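Local coordinates for RctB replication initiator protein (Vibrio cholerae, PDB 5UBE), which probably initiates replication of the second chromosome by binding DNA, this domain carrying a helix-turn-helix fold, at residues A[46-51]-A[112-117]; A[86-89]-A[93-96]. One frame throughout, in Å; residues are numbered along the deposited sequence.

Contact 1 (A[46-51]-A[112-117]); sequences ELLNLI and HRFINP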
ATOM      1  N   GLU A  46       2.439  -7.971   8.345  1.00 35.03           N
ATOM      2  CA  GLU A  46       2.256  -8.907   7.236  1.00 37.70           C
ATOM      3  C   GLU A  46       1.929  -8.178   5.940  1.00 31.92           C
ATOM      4  O   GLU A  46       2.564  -8.409   4.903  1.00 31.33           O
ATOM      5  CB  GLU A  46       1.136  -9.898   7.563  1.00 41.59           C
ATOM      6  CG  GLU A  46       1.485 -11.007   8.536  1.00 46.22           C
ATOM      7  CD  GLU A  46       0.274 -11.889   8.834  1.00 62.96           C
ATOM      8  OE1 GLU A  46      -0.848 -11.525   8.402  1.00 52.57           O
ATOM      9  OE2 GLU A  46       0.444 -12.937   9.495  1.00 67.37           O
ATOM     10  N   LEU A  47       0.903  -7.324   5.968  1.00 29.57           N
ATOM     11  CA  LEU A  47       0.592  -6.502   4.805  1.00 31.68           C
ATOM     12  C   LEU A  47       1.814  -5.700   4.353  1.00 30.36           C
ATOM     13  O   LEU A  47       2.139  -5.677   3.163  1.00 29.70           O
ATOM     14  CB  LEU A  47      -0.577  -5.565   5.117  1.00 29.37           C
ATOM     15  CG  LEU A  47      -0.901  -4.592   3.982  1.00 32.39           C
ATOM     16  CD1 LEU A  47      -1.473  -5.361   2.813  1.00 32.29           C
ATOM     17  CD2 LEU A  47      -1.842  -3.478   4.416  1.00 34.85           C
ATOM     18  N   LEU A  48       2.509  -5.036   5.294  1.00 28.96           N
ATOM     19  CA  LEU A  48       3.647  -4.191   4.921  1.00 29.50           C
ATOM     20  C   LEU A  48       4.747  -5.004   4.243  1.00 33.98           C
ATOM     21  O   LEU A  48       5.276  -4.602   3.199  1.00 32.40           O
ATOM     22  CB  LEU A  48       4.204  -3.451   6.143  1.00 26.87           C
ATOM     23  CG  LEU A  48       3.168  -2.643   6.919  1.00 30.77           C
ATOM     24  CD1 LEU A  48       3.848  -1.795   7.960  1.00 34.90           C
ATOM     25  CD2 LEU A  48       2.306  -1.790   5.988  1.00 38.92           C
ATOM     26  N   ASN A  49       5.097  -6.159   4.818  1.00 30.64           N
ATOM     27  CA  ASN A  49       6.109  -7.010   4.200  1.00 32.38           C
ATOM     28  C   ASN A  49       5.693  -7.432   2.795  1.00 36.03           C
ATOM     29  O   ASN A  49       6.530  -7.528   1.891  1.00 30.61           O
ATOM     30  CB  ASN A  49       6.359  -8.242   5.072  1.00 40.58           C
ATOM     31  CG  ASN A  49       7.193  -7.929   6.296  1.00 44.99           C
ATOM     32  OD1 ASN A  49       7.841  -6.889   6.358  1.00 44.09           O
ATOM     33  ND2 ASN A  49       7.191  -8.835   7.272  1.00 44.49           N
ATOM     34  N   LEU A  50       4.398  -7.692   2.596  1.00 30.86           N
ATOM     35  CA  LEU A  50       3.914  -8.120   1.287  1.00 30.54           C
ATOM     36  C   LEU A  50       4.102  -7.023   0.247  1.00 31.02           C
ATOM     37  O   LEU A  50       4.625  -7.274  -0.847  1.00 28.01           O
ATOM     38  CB  LEU A  50       2.445  -8.508   1.382  1.00 31.52           C
ATOM     39  CG  LEU A  50       1.848  -9.353   0.262  1.00 45.48           C
ATOM     40  CD1 LEU A  50       2.499 -10.731   0.227  1.00 39.28           C
ATOM     41  CD2 LEU A  50       0.343  -9.464   0.485  1.00 40.48           C
ATOM     42  N   ILE A  51       3.647  -5.808   0.567  1.00 29.01           N
ATOM     43  CA  ILE A  51       3.861  -4.657  -0.310  1.00 35.17           C
ATOM     44  C   ILE A  51       5.339  -4.514  -0.655  1.00 32.48           C
ATOM     45  O   ILE A  51       5.715  -4.373  -1.821  1.00 30.92           O
ATOM     46  CB  ILE A  51       3.332  -3.375   0.359  1.00 33.00           C
ATOM     47  CG1 ILE A  51       1.807  -3.448   0.560  1.00 27.08           C
ATOM     48  CG2 ILE A  51       3.784  -2.131  -0.448  1.00 28.99           C
ATOM     49  CD1 ILE A  51       1.303  -2.579   1.693  1.00 25.97           C
ATOM     50  N   HIS A 112      -1.507   5.083  -1.647  1.00 38.31           N
ATOM     51  CA  HIS A 112      -1.018   5.009  -0.277  1.00 31.19           C
ATOM     52  C   HIS A 112       0.492   5.103  -0.306  1.00 30.41           C
ATOM     53  O   HIS A 112       1.151   4.318  -0.995  1.00 32.26           O
ATOM     54  CB  HIS A 112      -1.480   3.718   0.404  1.00 28.48           C
ATOM     55  CG  HIS A 112      -2.963   3.592   0.445  1.00 34.35           C
ATOM     56  ND1 HIS A 112      -3.700   3.811   1.589  1.00 37.06           N
ATOM     57  CD2 HIS A 112      -3.854   3.344  -0.541  1.00 26.65           C
ATOM     58  CE1 HIS A 112      -4.984   3.668   1.313  1.00 33.21           C
ATOM     59  NE2 HIS A 112      -5.105   3.385   0.028  1.00 36.14           N
ATOM     60  N   ARG A 113       1.028   6.059   0.444  1.00 32.91           N
ATOM     61  CA  ARG A 113       2.453   6.356   0.487  1.00 37.96           C
ATOM     62  C   ARG A 113       2.940   6.152   1.910  1.00 29.68           C
ATOM     63  O   ARG A 113       2.335   6.664   2.852  1.00 31.08           O
ATOM     64  CB  ARG A 113       2.721   7.792   0.023  1.00 33.03           C
ATOM     65  CG  ARG A 113       4.028   8.402   0.522  1.00 41.39           C
ATOM     66  CD  ARG A 113       4.136   9.827   0.018  1.00 43.83           C
ATOM     67  NE  ARG A 113       3.795   9.890  -1.401  1.00 48.35           N
ATOM     68  CZ  ARG A 113       3.528  11.007  -2.068  1.00 53.40           C
ATOM     69  NH1 ARG A 113       3.555  12.182  -1.450  1.00 46.79           N
ATOM     70  NH2 ARG A 113       3.229  10.948  -3.359  1.00 54.23           N
ATOM     71  N   PHE A 114       4.000   5.368   2.067  1.00 27.51           N
ATOM     72  CA  PHE A 114       4.571   5.168   3.387  1.00 27.80           C
ATOM     73  C   PHE A 114       4.995   6.509   3.962  1.00 32.37           C
ATOM     74  O   PHE A 114       5.432   7.404   3.233  1.00 34.62           O
ATOM     75  CB  PHE A 114       5.759   4.210   3.311  1.00 30.35           C
ATOM     76  CG  PHE A 114       5.357   2.746   3.164  1.00 34.47           C
ATOM     77  CD1 PHE A 114       4.941   2.011   4.274  1.00 27.98           C
ATOM     78  CD2 PHE A 114       5.399   2.114   1.925  1.00 31.44           C
ATOM     79  CE1 PHE A 114       4.588   0.677   4.148  1.00 34.99           C
ATOM     80  CE2 PHE A 114       5.029   0.764   1.787  1.00 27.41           C
ATOM     81  CZ  PHE A 114       4.625   0.049   2.905  1.00 29.08           C
ATOM     82  N   ILE A 115       4.814   6.665   5.270  1.00 34.91           N
ATOM     83  CA  ILE A 115       5.164   7.886   5.982  1.00 30.70           C
ATOM     84  C   ILE A 115       6.405   7.602   6.813  1.00 31.12           C
ATOM     85  O   ILE A 115       6.486   6.575   7.497  1.00 31.94           O
ATOM     86  CB  ILE A 115       4.000   8.385   6.867  1.00 36.07           C
ATOM     87  CG1 ILE A 115       2.713   8.500   6.047  1.00 40.83           C
ATOM     88  CG2 ILE A 115       4.332   9.749   7.458  1.00 48.37           C
ATOM     89  CD1 ILE A 115       1.557   9.119   6.793  1.00 48.97           C
ATOM     90  N   ASN A 116       7.378   8.496   6.730  1.00 34.44           N
ATOM     91  CA  ASN A 116       8.625   8.339   7.462  1.00 28.23           C
ATOM     92  C   ASN A 116       8.343   8.233   8.956  1.00 34.90           C
ATOM     93  O   ASN A 116       7.583   9.049   9.496  1.00 35.40           O
ATOM     94  CB  ASN A 116       9.538   9.533   7.165  1.00 35.95           C
ATOM     95  CG  ASN A 116      10.968   9.303   7.603  1.00 38.90           C
ATOM     96  OD1 ASN A 116      11.227   8.902   8.739  1.00 41.55           O
ATOM     97  ND2 ASN A 116      11.908   9.552   6.700  1.00 35.07           N
ATOM     98  N   PRO A 117       8.913   7.255   9.660  1.00 28.92           N
ATOM     99  CA  PRO A 117       8.705   7.189  11.114  1.00 35.54           C
ATOM    100  C   PRO A 117       9.107   8.466  11.844  1.00 42.19           C
ATOM    101  O   PRO A 117       8.469   8.818  12.845  1.00 34.11           O
ATOM    102  CB  PRO A 117       9.573   5.998  11.541  1.00 37.41           C
ATOM    103  CG  PRO A 117       9.712   5.158  10.288  1.00 30.54           C
ATOM    104  CD  PRO A 117       9.773   6.165   9.168  1.00 33.02           C
TER
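F114 sets its CG anti to its own carbonyl carbon (chi1 -77°), which carries the ring off strand 108-114 toward helix 42-55, where L48 and I51 receive it. In this helix-turn-helix domain, consistent with a winged-helix fold, a strand thereby sends an aromatic side chain into the helical core. L48 CB aims neither at the strand nor away from it, but the end of the chain reaches across: with CD1 anti to CA (chi2 -171°), the other branch, CD2, lies 3.8 Å from F114 CE1. One helical turn further on, I51 offers its shorter branch, CG2, which is anti to the backbone N. Both methyls meet the rim of the ring near its plane, so neither stacks on a face, and the contact is wholly apolar. The ring bridges a gap that the backbones leave wide, the CA atoms of L48 and F114 standing 9.5 Å apart. Around it, Y34 of helix 26-34 also touches F114, while I51 packs onward against L68 of helix 65-71. At the far end of the ring, I51 CG2 is 3.9 Å from F114 CE2 and 4.1 Å from F114 CZ.

Contact 2 (A[86-89]-A[93-96]); sequences RAAV and LFKQ
A88 and L93 are joined by a backbone hydrogen bond, L93 N to A88 O at 3.1 Å, that closes the end of helix 78-91. It spans five residues rather than the helical four, the six-to-one pattern, consistent with a Schellman motif, and is nearly straight at 165°. The amide sits 24° out of the carbonyl plane, and the L93 side chain lies against the same oxygen, with L93 CB 3.5 Å from A88 O. Next to this bond, A88 CB meets the edge of the F94 ring, 3.7 Å from F94 CE2. On the outer side V89 and Q96 cross at about a right angle; V89 CG1, anti to the backbone N (chi1 170°), comes within 3.5 Å of Q96 OE1. Further out, L48 of helix 42-55 touches both L93 and F94, and the rings of F21 and F94 meet. The turn joins helix 78-91, probably the second of the helix-turn-helix and perhaps its recognition helix, to strand 94-100, which would begin a wing. One polar bond fixes the change of direction, whereas the methyl-to-amide touch at Q96 is van der Waals packing and probably adds little directional hold.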
ATOM      1  N   ARG A  86      -7.041  -0.535   6.708  1.00 27.56           N
ATOM      2  CA  ARG A  86      -7.720   0.428   7.569  1.00 29.48           C
ATOM      3  C   ARG A  86      -6.992   0.585   8.901  1.00 34.75           C
ATOM      4  O   ARG A  86      -6.876   1.697   9.428  1.00 30.18           O
ATOM      5  CB  ARG A  86      -9.169   0.015   7.821  1.00 32.86           C
ATOM      6  CG  ARG A  86     -10.108   0.141   6.634  1.00 43.72           C
ATOM      7  CD  ARG A  86     -11.571  -0.079   7.083  1.00 33.12           C
ATOM      8  NE  ARG A  86     -11.741  -1.313   7.858  1.00 27.47           N
ATOM      9  CZ  ARG A  86     -11.927  -2.512   7.315  1.00 38.95           C
ATOM     10  NH1 ARG A  86     -11.961  -2.652   5.987  1.00 31.94           N
ATOM     11  NH2 ARG A  86     -12.054  -3.576   8.089  1.00 31.46           N
ATOM     12  N   ALA A  87      -6.505  -0.521   9.467  1.00 30.10           N
ATOM     13  CA  ALA A  87      -5.802  -0.441  10.742  1.00 31.19           C
ATOM     14  C   ALA A  87      -4.496   0.328  10.598  1.00 31.22           C
ATOM     15  O   ALA A  87      -4.148   1.138  11.460  1.00 32.35           O
ATOM     16  CB  ALA A  87      -5.547  -1.851  11.289  1.00 30.06           C
ATOM     17  N   ALA A  88      -3.769   0.092   9.501  1.00 33.69           N
ATOM     18  CA  ALA A  88      -2.484   0.748   9.284  1.00 30.79           C
ATOM     19  C   ALA A  88      -2.654   2.246   9.080  1.00 33.24           C
ATOM     20  O   ALA A  88      -1.822   3.041   9.537  1.00 33.27           O
ATOM     21  CB  ALA A  88      -1.782   0.110   8.081  1.00 23.79           C
ATOM     22  N   VAL A  89      -3.723   2.650   8.395  1.00 29.75           N
ATOM     23  CA  VAL A  89      -4.045   4.069   8.278  1.00 34.24           C
ATOM     24  C   VAL A  89      -4.347   4.668   9.648  1.00 42.71           C
ATOM     25  O   VAL A  89      -3.866   5.758   9.990  1.00 40.07           O
ATOM     26  CB  VAL A  89      -5.218   4.256   7.299  1.00 43.38           C
ATOM     27  CG1 VAL A  89      -5.737   5.682   7.348  1.00 46.87           C
ATOM     28  CG2 VAL A  89      -4.770   3.892   5.897  1.00 42.46           C
ATOM     29  N   LEU A  93       0.510   5.018   9.351  1.00 31.31           N
ATOM     30  CA  LEU A  93       1.592   4.479   8.530  1.00 32.88           C
ATOM     31  C   LEU A  93       1.535   4.969   7.089  1.00 34.34           C
ATOM     32  O   LEU A  93       2.574   5.038   6.425  1.00 31.01           O
ATOM     33  CB  LEU A  93       1.558   2.945   8.545  1.00 28.94           C
ATOM     34  CG  LEU A  93       1.644   2.303   9.926  1.00 34.80           C
ATOM     35  CD1 LEU A  93       1.935   0.832   9.795  1.00 36.77           C
ATOM     36  CD2 LEU A  93       2.713   2.984  10.756  1.00 38.30           C
ATOM     37  N   PHE A  94       0.350   5.314   6.597  1.00 32.42           N
ATOM     38  CA  PHE A  94       0.139   5.673   5.205  1.00 31.91           C
ATOM     39  C   PHE A  94      -0.551   7.019   5.093  1.00 32.72           C
ATOM     40  O   PHE A  94      -1.544   7.275   5.784  1.00 39.27           O
ATOM     41  CB  PHE A  94      -0.756   4.657   4.478  1.00 37.21           C
ATOM     42  CG  PHE A  94      -0.153   3.313   4.309  1.00 35.28           C
ATOM     43  CD1 PHE A  94       0.863   3.110   3.385  1.00 33.44           C
ATOM     44  CD2 PHE A  94      -0.641   2.233   5.038  1.00 30.59           C
ATOM     45  CE1 PHE A  94       1.408   1.853   3.201  1.00 35.49           C
ATOM     46  CE2 PHE A  94      -0.103   0.975   4.864  1.00 40.27           C
ATOM     47  CZ  PHE A  94       0.913   0.780   3.943  1.00 26.49           C
ATOM     48  N   LYS A  95      -0.058   7.846   4.176  1.00 40.88           N
ATOM     49  CA  LYS A  95      -0.819   8.980   3.675  1.00 39.52           C
ATOM     50  C   LYS A  95      -1.720   8.512   2.536  1.00 43.85           C
ATOM     51  O   LYS A  95      -1.232   7.987   1.519  1.00 35.30           O
ATOM     52  CB  LYS A  95       0.113  10.081   3.193  1.00 40.62           C
ATOM     53  CG  LYS A  95      -0.599  11.349   2.772  1.00 52.54           C
ATOM     54  CD  LYS A  95       0.406  12.432   2.418  1.00 64.97           C
ATOM     55  CE  LYS A  95      -0.288  13.735   2.058  1.00 70.18           C
ATOM     56  NZ  LYS A  95       0.667  14.718   1.481  1.00 73.68           N
ATOM     57  N   GLN A  96      -3.028   8.705   2.708  1.00 39.96           N
ATOM     58  CA  GLN A  96      -4.002   8.383   1.669  1.00 47.12           C
ATOM     59  C   GLN A  96      -4.098   9.537   0.681  1.00 53.47           C
ATOM     60  O   GLN A  96      -4.425  10.667   1.062  1.00 61.01           O
ATOM     61  CB  GLN A  96      -5.369   8.093   2.276  1.00 43.26           C
ATOM     62  CG  GLN A  96      -5.394   6.915   3.220  1.00 49.88           C
ATOM     63  CD  GLN A  96      -6.804   6.394   3.430  1.00 51.77           C
ATOM     64  OE1 GLN A  96      -7.426   6.673   4.453  1.00 57.45           O
ATOM     65  NE2 GLN A  96      -7.321   5.634   2.452  1.00 48.82           N
TER

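In the fold
Together the two contacts illustrate how a helix-turn-helix domain, probably of winged-helix type, ties its helices to its antiparallel strand pair at different depths. Contact 1 is entirely buried and joins helix 42-55 to a strand distant in sequence, using hydrocarbon alone. Contact 2 is local, linking helix 78-91 to the strand that follows it; it mixes a backbone hydrogen bond with apolar packing and runs from a buried A88 to an exposed Q96. Strands 94-100 and 108-114 are antiparallel neighbours, so the contacts meet directly: K95 N probably bonds to R113 O and I115 N to L93 O. The rings of F94 and F114 also meet, planes at about 45°, and L48 touches both.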